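Local coordinates for aldehyde dehydrogenase family protein (Pseudomonas syringae pv. tomato, PDB 6X9L) that acts as a long-chain aliphatic aldehyde dehydrogenase, binding NAD+ and octanal and probably oxidising such aldehydes with NAD+ as electron acceptor, at residues 35-47 with 362-374. The protein carries 1 engineered substitution. Residues are numbered along the deposited sequence; the frame is centred on the assembly and turned at random.
Sequences AVVNPATEEVVAH and GRVQGHEQGFYTR
The turn of the two-stranded antiparallel hairpin 33-38/43-49, near the N-terminus, docks against the loop between strands 355-358 and 376-379 of the seven-stranded mixed sheet. Glu42, the last residue of the turn, has a left-handed backbone conformation (phi 65°) and reaches across with its chain extended beyond CG. Its OE2 accepts two hydrogen bonds: one from Gly370 N (2.9 Å, nearly straight at 170°), on the anti side of the carboxylate, and one from Arg363 NH1 (2.8 Å), which arrives from above the carboxylate plane. Glu42 OE2 itself lies near the guanidinium plane, at its edge, completing a salt bridge, while Arg363 NH1 also donates to Glu368 O within its own loop. Farther back, Glu42 CG lies 3.4 Å from Phe371 CZ, approaching the ring obliquely, and Pro39 CB lies 3.9 Å from Phe371 CD2. Pro39 O accepts from Phe371 N (3.1 Å), fixing the backbones together, and Gly370 CA adds a CH···O contact to the same oxygen. On another flank, Ala40 CB meets Tyr372 OH at 3.5 Å, and Pro323 touches both side chains. One carboxylate oxygen thus ties the arginine side chain and the loop backbone to the hairpin turn, and its negative charge is probably stabilised by these two donors.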
loop_
_atom_site.group_PDB
_atom_site.type_symbol
_atom_site.label_atom_id
_atom_site.label_comp_id
_atom_site.label_asym_id
_atom_site.label_seq_id
_atom_site.Cartn_x
_atom_site.Cartn_y
_atom_site.Cartn_z
ATOM N N ALA A 35 -14.030 16.197 -27.356
ATOM C CA ALA A 35 -14.950 17.304 -27.159
ATOM C C ALA A 35 -15.346 17.411 -25.682
ATOM O O ALA A 35 -15.490 16.401 -24.989
ATOM C CB ALA A 35 -16.183 17.106 -28.048
ATOM N N VAL A 36 -15.496 18.642 -25.189
ATOM C CA VAL A 36 -15.911 18.900 -23.808
ATOM C C VAL A 36 -17.306 19.515 -23.826
ATOM O O VAL A 36 -17.549 20.508 -24.531
ATOM C CB VAL A 36 -14.925 19.826 -23.076
ATOM C CG1 VAL A 36 -15.358 20.034 -21.607
ATOM C CG2 VAL A 36 -13.461 19.304 -23.205
ATOM N N VAL A 37 -18.221 18.941 -23.042
ATOM C CA VAL A 37 -19.629 19.334 -23.060
ATOM C C VAL A 37 -19.959 20.083 -21.780
ATOM O O VAL A 37 -19.648 19.616 -20.674
ATOM C CB VAL A 37 -20.562 18.120 -23.234
ATOM C CG1 VAL A 37 -22.025 18.553 -23.209
ATOM C CG2 VAL A 37 -20.250 17.400 -24.536
ATOM N N ASN A 38 -20.592 21.240 -21.931
ATOM C CA ASN A 38 -21.204 21.938 -20.805
ATOM C C ASN A 38 -22.439 21.172 -20.348
ATOM O O ASN A 38 -23.407 21.062 -21.112
ATOM C CB ASN A 38 -21.588 23.361 -21.205
ATOM C CG ASN A 38 -22.251 24.126 -20.079
ATOM O OD1 ASN A 38 -22.725 23.546 -19.089
ATOM N ND2 ASN A 38 -22.282 25.446 -20.215
ATOM N N PRO A 39 -22.475 20.661 -19.118
ATOM C CA PRO A 39 -23.646 19.886 -18.697
ATOM C C PRO A 39 -24.896 20.718 -18.588
ATOM O O PRO A 39 -25.994 20.152 -18.659
ATOM C CB PRO A 39 -23.230 19.329 -17.329
ATOM C CG PRO A 39 -22.107 20.232 -16.839
ATOM C CD PRO A 39 -21.671 21.119 -17.976
ATOM N N ALA A 40 -24.767 22.035 -18.401
ATOM C CA ALA A 40 -25.937 22.891 -18.206
ATOM C C ALA A 40 -26.674 23.165 -19.505
ATOM O O ALA A 40 -27.873 23.457 -19.478
ATOM C CB ALA A 40 -25.536 24.222 -17.575
ATOM N N THR A 41 -25.984 23.081 -20.637
ATOM C CA THR A 41 -26.599 23.310 -21.938
ATOM C C THR A 41 -26.437 22.164 -22.917
ATOM O O THR A 41 -27.065 22.196 -23.978
ATOM C CB THR A 41 -26.022 24.565 -22.597
ATOM O OG1 THR A 41 -24.622 24.359 -22.812
ATOM C CG2 THR A 41 -26.235 25.793 -21.701
ATOM N N GLU A 42 -25.621 21.158 -22.608
ATOM C CA GLU A 42 -25.377 20.032 -23.506
ATOM C C GLU A 42 -24.672 20.439 -24.799
ATOM O O GLU A 42 -24.742 19.713 -25.780
ATOM C CB GLU A 42 -26.674 19.294 -23.857
ATOM C CG GLU A 42 -27.235 18.456 -22.727
ATOM C CD GLU A 42 -28.602 17.886 -23.050
ATOM O OE1 GLU A 42 -28.668 16.821 -23.698
ATOM O OE2 GLU A 42 -29.612 18.513 -22.668
ATOM N N GLU A 43 -23.985 21.577 -24.829
ATOM C CA GLU A 43 -23.210 22.010 -25.985
ATOM C C GLU A 43 -21.720 21.747 -25.765
ATOM O O GLU A 43 -21.202 21.930 -24.655
ATOM C CB GLU A 43 -23.427 23.501 -26.255
ATOM C CG GLU A 43 -24.861 23.950 -26.062
ATOM C CD GLU A 43 -25.643 24.065 -27.357
ATOM O OE1 GLU A 43 -26.530 24.948 -27.418
ATOM O OE2 GLU A 43 -25.388 23.278 -28.301
ATOM N N VAL A 44 -21.032 21.317 -26.826
ATOM C CA VAL A 44 -19.581 21.203 -26.759
ATOM C C VAL A 44 -19.013 22.611 -26.755
ATOM O O VAL A 44 -19.340 23.435 -27.617
ATOM C CB VAL A 44 -19.007 20.353 -27.906
ATOM C CG1 VAL A 44 -20.083 19.548 -28.606
ATOM C CG2 VAL A 44 -18.208 21.208 -28.891
ATOM N N VAL A 45 -18.198 22.905 -25.749
ATOM C CA VAL A 45 -17.642 24.233 -25.559
ATOM C C VAL A 45 -16.164 24.278 -25.857
ATOM O O VAL A 45 -15.559 25.346 -25.748
ATOM C CB VAL A 45 -17.926 24.745 -24.129
ATOM C CG1 VAL A 45 -19.417 24.886 -23.918
ATOM C CG2 VAL A 45 -17.358 23.780 -23.103
ATOM N N ALA A 46 -15.563 23.157 -26.236
ATOM C CA ALA A 46 -14.127 23.135 -26.429
ATOM C C ALA A 46 -13.694 21.708 -26.728
ATOM O O ALA A 46 -14.449 20.750 -26.548
ATOM C CB ALA A 46 -13.386 23.680 -25.207
ATOM N N HIS A 47 -12.464 21.587 -27.210
ATOM C CA HIS A 47 -11.835 20.310 -27.468
ATOM C C HIS A 47 -10.478 20.291 -26.796
ATOM O O HIS A 47 -9.860 21.332 -26.569
ATOM C CB HIS A 47 -11.657 20.053 -28.959
ATOM C CG HIS A 47 -12.941 19.950 -29.706
ATOM N ND1 HIS A 47 -13.724 21.050 -29.996
ATOM C CD2 HIS A 47 -13.580 18.878 -30.228
ATOM C CE1 HIS A 47 -14.798 20.654 -30.657
ATOM N NE2 HIS A 47 -14.733 19.343 -30.813
ATOM N N GLY A 362 -36.701 11.830 -14.359
ATOM C CA GLY A 362 -37.001 12.908 -15.282
ATOM C C GLY A 362 -36.150 14.141 -15.044
ATOM O O GLY A 362 -35.721 14.438 -13.920
ATOM N N ARG A 363 -35.891 14.875 -16.120
ATOM C CA ARG A 363 -35.277 16.186 -15.976
ATOM C C ARG A 363 -36.127 17.082 -15.079
ATOM O O ARG A 363 -37.355 16.984 -15.048
ATOM C CB ARG A 363 -35.079 16.831 -17.348
ATOM C CG ARG A 363 -33.719 16.493 -17.927
ATOM C CD ARG A 363 -33.641 16.625 -19.424
ATOM N NE ARG A 363 -32.763 15.598 -19.984
ATOM C CZ ARG A 363 -31.661 15.839 -20.685
ATOM N NH1 ARG A 363 -31.287 17.083 -20.935
ATOM N NH2 ARG A 363 -30.940 14.830 -21.146
ATOM N N VAL A 364 -35.450 17.959 -14.340
ATOM C CA VAL A 364 -36.132 18.956 -13.522
ATOM C C VAL A 364 -36.954 19.884 -14.403
ATOM O O VAL A 364 -36.447 20.448 -15.382
ATOM C CB VAL A 364 -35.117 19.767 -12.709
ATOM C CG1 VAL A 364 -35.823 20.888 -11.942
ATOM C CG2 VAL A 364 -34.301 18.854 -11.822
ATOM N N GLN A 365 -38.226 20.066 -14.036
ATOM C CA GLN A 365 -39.148 20.844 -14.852
ATOM C C GLN A 365 -38.646 22.276 -15.012
ATOM O O GLN A 365 -38.209 22.906 -14.047
ATOM C CB GLN A 365 -40.523 20.805 -14.189
ATOM C CG GLN A 365 -41.592 21.649 -14.812
ATOM C CD GLN A 365 -42.927 21.400 -14.145
ATOM O OE1 GLN A 365 -43.043 21.468 -12.921
ATOM N NE2 GLN A 365 -43.929 21.069 -14.938
ATOM N N GLY A 366 -38.693 22.795 -16.234
ATOM C CA GLY A 366 -38.194 24.135 -16.496
ATOM C C GLY A 366 -36.714 24.222 -16.823
ATOM O O GLY A 366 -36.232 25.309 -17.185
ATOM N N HIS A 367 -35.977 23.118 -16.671
ATOM C CA HIS A 367 -34.618 22.955 -17.184
ATOM C C HIS A 367 -34.584 21.653 -17.981
ATOM O O HIS A 367 -33.921 20.689 -17.584
ATOM C CB HIS A 367 -33.596 22.938 -16.065
ATOM C CG HIS A 367 -33.569 24.196 -15.267
ATOM N ND1 HIS A 367 -34.298 24.357 -14.105
ATOM C CD2 HIS A 367 -32.915 25.364 -15.470
ATOM C CE1 HIS A 367 -34.084 25.566 -13.618
ATOM N NE2 HIS A 367 -33.244 26.196 -14.426
ATOM N N GLU A 368 -35.329 21.621 -19.092
ATOM C CA GLU A 368 -35.337 20.432 -19.935
ATOM C C GLU A 368 -34.029 20.286 -20.709
ATOM O O GLU A 368 -33.584 19.159 -20.959
ATOM C CB GLU A 368 -36.542 20.465 -20.877
ATOM C CG GLU A 368 -37.854 19.970 -20.235
ATOM C CD GLU A 368 -38.495 20.972 -19.260
ATOM O OE1 GLU A 368 -38.336 22.199 -19.446
ATOM O OE2 GLU A 368 -39.175 20.529 -18.306
ATOM N N GLN A 369 -33.396 21.396 -21.084
ATOM C CA GLN A 369 -32.037 21.357 -21.613
ATOM C C GLN A 369 -31.030 21.356 -20.456
ATOM O O GLN A 369 -31.110 22.209 -19.564
ATOM C CB GLN A 369 -31.805 22.562 -22.526
ATOM C CG GLN A 369 -30.871 22.293 -23.671
ATOM C CD GLN A 369 -30.139 23.543 -24.105
ATOM O OE1 GLN A 369 -30.102 24.529 -23.369
ATOM N NE2 GLN A 369 -29.546 23.514 -25.296
ATOM N N GLY A 370 -30.098 20.405 -20.464
ATOM C CA GLY A 370 -29.156 20.259 -19.372
ATOM C C GLY A 370 -29.481 19.065 -18.480
ATOM O O GLY A 370 -30.646 18.691 -18.282
ATOM N N PHE A 371 -28.435 18.463 -17.914
ATOM C CA PHE A 371 -28.576 17.203 -17.180
ATOM C C PHE A 371 -29.107 17.398 -15.777
ATOM O O PHE A 371 -28.632 16.786 -14.821
ATOM C CB PHE A 371 -27.238 16.473 -17.176
ATOM C CG PHE A 371 -26.747 16.185 -18.563
ATOM C CD1 PHE A 371 -27.572 15.509 -19.470
ATOM C CD2 PHE A 371 -25.527 16.667 -18.997
ATOM C CE1 PHE A 371 -27.165 15.279 -20.762
ATOM C CE2 PHE A 371 -25.117 16.443 -20.293
ATOM C CZ PHE A 371 -25.943 15.748 -21.178
ATOM N N TYR A 372 -30.130 18.232 -15.660
ATOM C CA TYR A 372 -30.675 18.597 -14.365
ATOM C C TYR A 372 -31.466 17.429 -13.786
ATOM O O TYR A 372 -32.399 16.931 -14.424
ATOM C CB TYR A 372 -31.550 19.833 -14.530
ATOM C CG TYR A 372 -30.774 21.080 -14.898
ATOM C CD1 TYR A 372 -30.179 21.869 -13.915
ATOM C CD2 TYR A 372 -30.628 21.468 -16.224
ATOM C CE1 TYR A 372 -29.469 23.007 -14.242
ATOM C CE2 TYR A 372 -29.929 22.599 -16.557
ATOM C CZ TYR A 372 -29.349 23.361 -15.561
ATOM O OH TYR A 372 -28.646 24.480 -15.895
ATOM N N THR A 373 -31.112 17.001 -12.579
ATOM C CA THR A 373 -31.697 15.817 -11.959
ATOM C C THR A 373 -32.429 16.213 -10.679
ATOM O O THR A 373 -31.971 17.076 -9.931
ATOM C CB THR A 373 -30.600 14.770 -11.670
ATOM O OG1 THR A 373 -30.123 14.216 -12.905
ATOM C CG2 THR A 373 -31.124 13.647 -10.810
ATOM N N ARG A 374 -33.562 15.607 -10.425
ATOM C CA ARG A 374 -34.352 16.018 -9.264
ATOM C C ARG A 374 -33.734 15.473 -7.979
ATOM O O ARG A 374 -33.357 14.303 -7.935
ATOM C CB ARG A 374 -35.781 15.527 -9.399
ATOM C CG ARG A 374 -36.436 15.946 -10.702
ATOM C CD ARG A 374 -37.665 15.098 -11.020
ATOM N NE ARG A 374 -38.717 15.197 -10.019
ATOM C CZ ARG A 374 -39.722 14.331 -9.930
ATOM N NH1 ARG A 374 -39.766 13.312 -10.772
ATOM N NH2 ARG A 374 -40.673 14.468 -9.006
HETATM O O HOH W 1 -28.777 26.413 -18.185
#